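Local coordinates for uncharacterized protein (Bacteroides fragilis, PDB 3EWL) that is of unknown function but contains a thioredoxin-like domain with a CxxC pair at a helix start, consistent with a thiol-disulfide redox role, at residues F34-C39 with A68-E73. Sequence-based numbering, arbitrary orientation.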
# COMPACT_ATOMS: atom_id res chain seq x y z
N PHE A 34 3.61 1.71 -1.58
CA PHE A 34 4.94 1.89 -1.03
C PHE A 34 5.30 3.33 -1.07
O PHE A 34 5.32 3.94 -2.13
CB PHE A 34 6.00 1.00 -1.71
CG PHE A 34 5.68 -0.49 -1.62
CD1 PHE A 34 5.90 -1.20 -0.44
CD2 PHE A 34 5.09 -1.15 -2.71
CE1 PHE A 34 5.57 -2.59 -0.35
CE2 PHE A 34 4.76 -2.53 -2.62
CZ PHE A 34 5.02 -3.24 -1.44
N TYR A 35 5.59 3.89 0.10
CA TYR A 35 5.77 5.33 0.18
C TYR A 35 6.95 5.75 1.06
O TYR A 35 7.58 4.92 1.75
CB TYR A 35 4.46 5.98 0.69
CG TYR A 35 4.22 5.79 2.20
CD1 TYR A 35 4.63 6.76 3.11
CD2 TYR A 35 3.60 4.63 2.70
CE1 TYR A 35 4.43 6.61 4.48
CE2 TYR A 35 3.39 4.47 4.08
CZ TYR A 35 3.81 5.48 4.96
OH TYR A 35 3.60 5.38 6.32
N ASP A 36 7.22 7.05 1.04
CA ASP A 36 8.13 7.64 2.00
C ASP A 36 7.41 8.80 2.76
O ASP A 36 6.64 9.55 2.17
CB ASP A 36 9.40 8.14 1.26
CG ASP A 36 10.46 8.62 2.21
OD1 ASP A 36 11.37 7.83 2.55
OD2 ASP A 36 10.34 9.78 2.65
N PRO A 37 7.69 8.96 4.07
CA PRO A 37 7.04 10.03 4.80
C PRO A 37 7.41 11.42 4.28
O PRO A 37 6.68 12.39 4.56
CB PRO A 37 7.56 9.86 6.24
CG PRO A 37 8.77 8.96 6.14
CD PRO A 37 8.55 8.12 4.94
N ASP A 38 8.54 11.53 3.57
CA ASP A 38 8.94 12.82 2.99
C ASP A 38 8.94 12.72 1.47
O ASP A 38 9.98 12.52 0.83
CB ASP A 38 10.31 13.28 3.52
CG ASP A 38 10.78 14.61 2.90
OD1 ASP A 38 9.95 15.34 2.29
OD2 ASP A 38 11.98 14.92 3.01
N CYS A 39 7.77 12.81 0.87
CA CYS A 39 7.66 12.57 -0.56
C CYS A 39 6.43 13.25 -1.07
O CYS A 39 5.34 12.74 -0.88
CB CYS A 39 7.53 11.06 -0.81
SG CYS A 39 7.24 10.66 -2.55
N ALA A 68 -0.58 0.83 3.15
CA ALA A 68 0.49 1.76 2.90
C ALA A 68 1.68 1.31 3.75
O ALA A 68 1.59 1.22 5.01
CB ALA A 68 0.02 3.21 3.26
N ILE A 69 2.79 1.06 3.07
CA ILE A 69 3.95 0.48 3.67
C ILE A 69 5.19 1.35 3.45
O ILE A 69 5.56 1.68 2.30
CB ILE A 69 4.22 -0.94 3.06
CG1 ILE A 69 3.06 -1.89 3.38
CG2 ILE A 69 5.53 -1.53 3.61
CD1 ILE A 69 2.84 -2.12 4.96
N TYR A 70 5.87 1.70 4.55
CA TYR A 70 7.19 2.37 4.47
C TYR A 70 8.25 1.28 4.60
O TYR A 70 8.22 0.51 5.54
CB TYR A 70 7.33 3.40 5.59
CG TYR A 70 8.70 4.04 5.68
CD1 TYR A 70 9.28 4.72 4.57
CD2 TYR A 70 9.42 3.99 6.86
CE1 TYR A 70 10.55 5.30 4.67
CE2 TYR A 70 10.68 4.57 6.98
CZ TYR A 70 11.24 5.23 5.91
OH TYR A 70 12.50 5.79 6.09
N PRO A 71 9.17 1.18 3.61
CA PRO A 71 10.11 0.07 3.56
C PRO A 71 11.50 0.40 4.06
O PRO A 71 12.33 -0.52 4.13
CB PRO A 71 10.18 -0.27 2.07
CG PRO A 71 9.85 1.02 1.37
CD PRO A 71 9.07 1.90 2.32
N ASP A 72 11.75 1.67 4.41
CA ASP A 72 13.11 2.09 4.75
C ASP A 72 13.32 2.27 6.26
O ASP A 72 12.59 1.62 7.04
CB ASP A 72 13.56 3.25 3.85
CG ASP A 72 13.59 2.82 2.37
OD1 ASP A 72 14.23 1.79 2.10
OD2 ASP A 72 12.94 3.45 1.48
N GLU A 73 14.30 3.07 6.68
CA GLU A 73 14.80 2.95 8.06
C GLU A 73 14.52 4.10 9.02
O GLU A 73 14.74 3.99 10.24
CB GLU A 73 16.29 2.61 8.04
CG GLU A 73 16.49 1.09 8.13
CD GLU A 73 17.89 0.64 7.78
OE1 GLU A 73 18.87 1.31 8.20
OE2 GLU A 73 18.01 -0.39 7.09
O HOH W 1 11.88 5.60 0.71
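Phe34 and Ile69 form a parallel bridge where strands 29-34 and 64-70 run out, their CA atoms 5.0 Å apart. Ile69 O accepts a hydrogen bond from Tyr35 N (3.1 Å, 162° at the hydrogen) and a CA-H...O contact from Phe34 CA at 3.4 Å. Beyond the bridge the chains part, 34-39 bending away toward helix 40-50. On one sheet face the Phe34 ring lies alongside Ile69, CD1 3.9 Å from Ile69 CB, and Ile99 of helix 98-101 touches both. The Tyr35 ring packs on the other face. Its CG sits between the backbone N and the carbonyl carbon (chi1 75°), setting the ring across strand 64-70: the CE2 edge meets Ala68 C at 3.6 Å, with Ala68 CB off the plane on the side away from Tyr70 CB, which lies over the opposite face near the rim. Tyr70 crosses Tyr35 at about a right angle, its ring held between Pro37 CD and Asp72 N, the latter 3.7 Å above the Tyr70 ring plane. The ring edge meets Tyr35 O, 3.3 Å from Tyr70 CD1, and Asp36 OD1. Tyr35 O is buried without a hydrogen-bond partner, Pro71 CD also against it; Tyr70 OH accepts from Asn74 N. A water links Asp36 OD1 to Asp72 OD2, though the Asp72 leg is doubtfully short, and may moderate their like charges; Asp72 OD1 forms a salt bridge with Arg100. Asp36 OD2 accepts from Asp38 N at 2.7 Å, an Asx turn just before Cys39, whose side chain caps helix 40-50. A central strand running through a short loop into a CxxC at a helix start, beside a parallel neighbour, is characteristic of the thioredoxin fold; Cys39 and Cys42 would be the redox pair.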